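Local atomic coordinates of endopolygalacturonase (Chondrostereum purpureum, PDB entry 1K5C), a protein that probably hydrolyses the alpha-1,4 linkages between galacturonosyl units of polygalacturonan, the backbone of plant cell-wall pectin, as an endo-acting glycoside hydrolase of family 28. Residues A[80-83]-A[84-87]; A[184-187]-A[188-191]. All coordinates share one frame; numbering follows the deposited sequence.

Contact 1 (A[80-83]-A[84-87]); sequences NGAL and YWDG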
ATOM      1  N   ASN A  80       7.211  13.005 -11.926  1.00 10.63           N
ATOM      2  CA  ASN A  80       7.390  14.451 -11.793  1.00 10.68           C
ATOM      3  C   ASN A  80       6.584  15.015 -10.614  1.00 10.55           C
ATOM      4  O   ASN A  80       6.078  16.149 -10.674  1.00 11.30           O
ATOM      5  CB  ASN A  80       7.028  15.188 -13.110  1.00 11.63           C
ATOM      6  CG  ASN A  80       8.256  15.307 -13.975  1.00 11.20           C
ATOM      7  OD1 ASN A  80       9.302  15.767 -13.533  1.00 12.99           O
ATOM      8  ND2 ASN A  80       8.150  14.929 -15.246  1.00 12.00           N
ATOM      9  N   GLY A  81       6.540  14.258  -9.524  1.00 10.67           N
ATOM     10  CA  GLY A  81       5.609  14.627  -8.429  1.00 11.20           C
ATOM     11  C   GLY A  81       5.869  16.008  -7.837  1.00 11.12           C
ATOM     12  O   GLY A  81       4.920  16.669  -7.414  1.00 11.76           O
ATOM     13  N   ALA A  82       7.132  16.452  -7.783  1.00 11.49           N
ATOM     14  CA  ALA A  82       7.415  17.754  -7.181  1.00 12.52           C
ATOM     15  C   ALA A  82       6.779  18.910  -7.956  1.00 12.58           C
ATOM     16  O   ALA A  82       6.619  20.008  -7.376  1.00 13.43           O
ATOM     17  CB  ALA A  82       8.920  17.992  -7.059  1.00 13.90           C
ATOM     18  N   LEU A  83       6.357  18.680  -9.199  1.00 12.02           N
ATOM     19  CA  LEU A  83       5.630  19.723  -9.922  1.00 12.29           C
ATOM     20  C   LEU A  83       4.197  19.897  -9.451  1.00 12.57           C
ATOM     21  O   LEU A  83       3.514  20.872  -9.842  1.00 14.78           O
ATOM     22  CB  LEU A  83       5.638  19.415 -11.428  1.00 12.83           C
ATOM     23  CG  LEU A  83       7.007  19.289 -12.063  1.00 13.93           C
ATOM     24  CD1 LEU A  83       6.828  18.960 -13.594  1.00 14.88           C
ATOM     25  CD2 LEU A  83       7.869  20.527 -11.866  1.00 17.48           C
ATOM     26  N   TYR A  84       3.727  18.956  -8.637  1.00 12.21           N
ATOM     27  CA  TYR A  84       2.347  18.999  -8.122  1.00 12.42           C
ATOM     28  C   TYR A  84       2.303  19.214  -6.612  1.00 12.09           C
ATOM     29  O   TYR A  84       1.370  19.807  -6.104  1.00 13.15           O
ATOM     30  CB  TYR A  84       1.665  17.702  -8.419  1.00 12.74           C
ATOM     31  CG  TYR A  84       1.653  17.205  -9.871  1.00 11.47           C
ATOM     32  CD1 TYR A  84       0.569  17.444 -10.697  1.00 12.31           C
ATOM     33  CD2 TYR A  84       2.742  16.490 -10.347  1.00 11.75           C
ATOM     34  CE1 TYR A  84       0.591  16.991 -12.030  1.00 11.98           C
ATOM     35  CE2 TYR A  84       2.753  15.982 -11.662  1.00 11.48           C
ATOM     36  CZ  TYR A  84       1.649  16.233 -12.479  1.00 11.33           C
ATOM     37  OH  TYR A  84       1.599  15.710 -13.755  1.00 11.54           O
ATOM     38  N   TRP A  85       3.265  18.611  -5.866  1.00 12.13           N
ATOM     39  CA  TRP A  85       3.129  18.544  -4.399  1.00 12.31           C
ATOM     40  C   TRP A  85       2.964  19.914  -3.790  1.00 12.37           C
ATOM     41  O   TRP A  85       3.718  20.852  -4.084  1.00 14.86           O
ATOM     42  CB  TRP A  85       4.394  17.888  -3.819  1.00 12.02           C
ATOM     43  CG  TRP A  85       4.608  16.469  -4.227  1.00 11.58           C
ATOM     44  CD1 TRP A  85       3.654  15.541  -4.582  1.00 11.38           C
ATOM     45  CD2 TRP A  85       5.882  15.805  -4.306  1.00 11.45           C
ATOM     46  NE1 TRP A  85       4.268  14.337  -4.872  1.00 11.42           N
ATOM     47  CE2 TRP A  85       5.625  14.481  -4.739  1.00 11.40           C
ATOM     48  CE3 TRP A  85       7.202  16.216  -4.106  1.00 11.98           C
ATOM     49  CZ2 TRP A  85       6.649  13.540  -4.939  1.00 11.80           C
ATOM     50  CZ3 TRP A  85       8.229  15.288  -4.328  1.00 12.52           C
ATOM     51  CH2 TRP A  85       7.943  13.975  -4.745  1.00 12.05           C
ATOM     52  N   ASP A  86       2.022  19.992  -2.846  1.00 12.45           N
ATOM     53  CA  ASP A  86       1.707  21.278  -2.207  1.00 13.17           C
ATOM     54  C   ASP A  86       1.338  21.077  -0.727  1.00 12.65           C
ATOM     55  O   ASP A  86       0.745  22.002  -0.132  1.00 14.43           O
ATOM     56  CB  ASP A  86       0.604  21.987  -2.940  1.00 13.56           C
ATOM     57  CG  ASP A  86      -0.736  21.299  -2.854  1.00 13.81           C
ATOM     58  OD1 ASP A  86      -0.765  20.142  -2.420  1.00 12.96           O
ATOM     59  OD2 ASP A  86      -1.790  21.909  -3.240  1.00 15.40           O
ATOM     60  N   GLY A  87       1.621  19.927  -0.156  1.00 12.51           N
ATOM     61  CA  GLY A  87       1.287  19.628   1.220  1.00 12.67           C
ATOM     62  C   GLY A  87      -0.119  19.107   1.413  1.00 12.25           C
ATOM     63  O   GLY A  87      -0.459  18.684   2.529  1.00 13.79           O
TER
HETATM   64  O   HOH W   1       6.727  20.586  -4.730  1.00 20.30           O
HETATM   65  O   HOH W   2       4.320  21.824  -6.867  1.00 24.39           O
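Trp-85 lays one face of its indole against the backbone of Gly-81 and Ala-82. The carbonyl carbon of Gly-81 sits over the middle of the ring system. Gly-81 CA makes a CH-pi contact, 4.0 Å from the centroid of the five-membered ring of Trp-85. On the same face, Ala-82 CA comes within 3.4 Å of Trp-85 CE3. Tyr-84 instead meets the backbone with its ring edge. Tyr-84 CD2 lies 3.4 Å from Asn-80 O, and Gly-81 O is also near the ring plane. Both aromatic side chains have CG beside the backbone N (chi1 -54° in Tyr-84, -64° in Trp-85), yet reach different parts of the turn. Gly-81 O accepts two hydrogen bonds, from Tyr-84 N at 2.9 Å, above the carbonyl plane, and from Trp-85 N at 3.0 Å, nearly in line with the C=O. Two waters lie within hydrogen-bonding distance of both Ala-82 O and Trp-85 O. The far ends are tied down by other loops: Tyr-84 OH bonds to Thr-54 N, and Trp-85 NE1 to Ser-117 O. Losing the indole to an alanine at Trp-85 would probably uncover the Gly-81 and Ala-82 backbone and leave Ser-117 O without this donor. The arrangement is a short 3-10 turn covered by an aromatic ring, in a loop of the parallel beta-helix. The Trp-85 side chain is about 8 Å from that of Asn-151, a galacturonate-binding residue.

Contact 2 (A[184-187]-A[188-191]); sequences IRFE and NNQC
Phe-186 and Asn-189 meet where strand 184-187 gives way to strand 190-192, across a bend at Asn-188, whose phi and psi are both positive. Asn-189 brings its amide over one face of the Phe-186 ring. Asn-189 ND2 stands 3.1 Å above the Phe-186 ring plane, over its centre. The amide is tilted 31° to the ring and dips ND2 toward it. The phenyl ring gets there because its CG is anti to the backbone N (chi1 -174°). Cys-191 approaches the same ring at the edge. Cys-191 SG is 4.0 Å from Phe-186 CZ, a sulfur-aromatic contact, and it is joined to Cys-175 in a disulfide. On the partly exposed side, Glu-187 and Asn-188 run side by side. Arg-185 NH1 donates a hydrogen bond to Glu-187 OE1 at 3.2 Å, part of a salt bridge; the donor comes from above the carboxylate plane. The buried amide of Asn-189 is satisfied by the neighbouring strand 162-170: ND2 donates to Ile-164 O, and OD1 accepts from Cys-167 N. The chemistry thus implies a divided role for this asparagine. Its polar atoms bind the backbone of the preceding coil, while the ring packs against its amide nitrogen.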
ATOM      1  N   ILE A 184      -4.111 -11.893   0.682  1.00 11.68           N
ATOM      2  CA  ILE A 184      -3.141 -10.845   0.375  1.00 11.55           C
ATOM      3  C   ILE A 184      -1.937 -11.008   1.311  1.00 11.54           C
ATOM      4  O   ILE A 184      -2.109 -11.061   2.523  1.00 13.23           O
ATOM      5  CB  ILE A 184      -3.778  -9.433   0.501  1.00 12.27           C
ATOM      6  CG1 ILE A 184      -4.963  -9.299  -0.471  1.00 13.12           C
ATOM      7  CG2 ILE A 184      -2.712  -8.347   0.253  1.00 13.05           C
ATOM      8  CD1 ILE A 184      -5.949  -8.265  -0.059  1.00 18.50           C
ATOM      9  N   ARG A 185      -0.757 -11.069   0.693  1.00 11.26           N
ATOM     10  CA  ARG A 185       0.485 -11.308   1.418  1.00 10.90           C
ATOM     11  C   ARG A 185       1.440 -10.136   1.147  1.00 10.60           C
ATOM     12  O   ARG A 185       1.659  -9.792  -0.011  1.00 12.08           O
ATOM     13  CB  ARG A 185       1.108 -12.625   0.988  1.00 11.99           C
ATOM     14  CG  ARG A 185       2.378 -12.968   1.760  1.00 14.67           C
ATOM     15  CD  ARG A 185       2.899 -14.313   1.228  1.00 17.93           C
ATOM     16  NE  ARG A 185       2.426 -15.192   2.152  1.00 37.36           N
ATOM     17  CZ  ARG A 185       2.851 -15.861   3.218  1.00 22.74           C
ATOM     18  NH1 ARG A 185       4.008 -15.911   3.791  1.00 30.38           N
ATOM     19  NH2 ARG A 185       1.770 -16.485   3.596  1.00 22.21           N
ATOM     20  N   PHE A 186       1.961  -9.535   2.217  1.00 10.47           N
ATOM     21  CA  PHE A 186       2.899  -8.406   2.140  1.00 10.27           C
ATOM     22  C   PHE A 186       4.151  -8.901   2.915  1.00 10.17           C
ATOM     23  O   PHE A 186       4.093  -8.954   4.160  1.00 10.44           O
ATOM     24  CB  PHE A 186       2.280  -7.169   2.733  1.00 10.89           C
ATOM     25  CG  PHE A 186       3.103  -5.892   2.593  1.00 10.36           C
ATOM     26  CD1 PHE A 186       3.163  -5.263   1.346  1.00 10.68           C
ATOM     27  CD2 PHE A 186       3.764  -5.331   3.675  1.00 10.92           C
ATOM     28  CE1 PHE A 186       3.900  -4.065   1.218  1.00 11.03           C
ATOM     29  CE2 PHE A 186       4.492  -4.146   3.542  1.00 11.29           C
ATOM     30  CZ  PHE A 186       4.546  -3.512   2.316  1.00 11.49           C
ATOM     31  N   GLU A 187       5.196  -9.316   2.200  1.00 10.84           N
ATOM     32  CA  GLU A 187       6.297 -10.028   2.829  1.00 10.68           C
ATOM     33  C   GLU A 187       7.665  -9.450   2.421  1.00 10.49           C
ATOM     34  O   GLU A 187       7.956  -9.215   1.249  1.00 11.13           O
ATOM     35  CB  GLU A 187       6.249 -11.531   2.464  1.00 11.63           C
ATOM     36  CG  GLU A 187       7.340 -12.339   3.149  1.00 12.72           C
ATOM     37  CD  GLU A 187       7.090 -13.836   3.151  1.00 13.85           C
ATOM     38  OE1 GLU A 187       6.340 -14.348   2.313  1.00 16.56           O
ATOM     39  OE2 GLU A 187       7.717 -14.514   4.012  1.00 17.95           O
ATOM     40  N   ASN A 188       8.528  -9.278   3.438  1.00 10.71           N
ATOM     41  CA  ASN A 188       9.946  -8.921   3.206  1.00 11.12           C
ATOM     42  C   ASN A 188      10.075  -7.608   2.455  1.00 11.05           C
ATOM     43  O   ASN A 188      10.967  -7.451   1.596  1.00 12.26           O
ATOM     44  CB  ASN A 188      10.693 -10.058   2.503  1.00 12.17           C
ATOM     45  CG  ASN A 188      10.802 -11.313   3.345  1.00 14.10           C
ATOM     46  OD1 ASN A 188      10.507 -11.317   4.555  1.00 15.06           O
ATOM     47  ND2 ASN A 188      11.165 -12.423   2.746  1.00 18.92           N
ATOM     48  N   ASN A 189       9.249  -6.626   2.831  1.00 10.68           N
ATOM     49  CA  ASN A 189       9.324  -5.278   2.281  1.00 10.60           C
ATOM     50  C   ASN A 189       9.975  -4.310   3.290  1.00 10.94           C
ATOM     51  O   ASN A 189      10.017  -4.620   4.479  1.00 12.59           O
ATOM     52  CB  ASN A 189       7.899  -4.776   1.924  1.00 11.23           C
ATOM     53  CG  ASN A 189       7.249  -5.722   0.968  1.00 10.45           C
ATOM     54  OD1 ASN A 189       7.586  -5.821  -0.203  1.00 11.47           O
ATOM     55  ND2 ASN A 189       6.253  -6.452   1.465  1.00 10.90           N
ATOM     56  N   GLN A 190      10.430  -3.174   2.777  1.00 11.11           N
ATOM     57  CA  GLN A 190      11.029  -2.121   3.611  1.00 11.44           C
ATOM     58  C   GLN A 190      10.241  -0.824   3.399  1.00 11.64           C
ATOM     59  O   GLN A 190      10.101  -0.376   2.241  1.00 14.71           O
ATOM     60  CB  GLN A 190      12.472  -1.899   3.198  1.00 13.11           C
ATOM     61  CG  GLN A 190      13.346  -3.120   3.558  1.00 17.81           C
ATOM     62  CD  GLN A 190      14.660  -2.887   2.870  1.00 20.84           C
ATOM     63  OE1 GLN A 190      15.405  -1.950   3.155  1.00 35.32           O
ATOM     64  NE2 GLN A 190      14.914  -3.796   1.959  1.00 32.38           N
ATOM     65  N   CYS A 191       9.745  -0.248   4.478  1.00 11.33           N
ATOM     66  CA  CYS A 191       8.928   0.949   4.479  1.00 11.35           C
ATOM     67  C   CYS A 191       9.583   2.031   5.294  1.00 11.29           C
ATOM     68  O   CYS A 191       9.929   1.755   6.452  1.00 12.54           O
ATOM     69  CB  CYS A 191       7.555   0.612   5.130  1.00 12.56           C
ATOM     70  SG  CYS A 191       6.601  -0.694   4.364  1.00 12.64           S
TER

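Contact 1 comes first along the chain and contact 2 about a hundred residues later. Their centres are 27 Å apart, and their nearest atoms about 16 Å apart, so they do not touch. Both belong to the same right-handed parallel beta-helix of glycoside hydrolase family 28. Contact 1 lies in the loop between strands 76-78 and 101-104, well out from the centre of the chain. Contact 2 is in the coil wall, on strands 184-187 and 190-192, between strands 162-170 and 207-221. Asp-173 is about 10 Å from Trp-85 and about 11 Å from Cys-191, measured between side chains. Both contacts thus lie near, without touching, a residue that binds galacturonate in another structure of this protein.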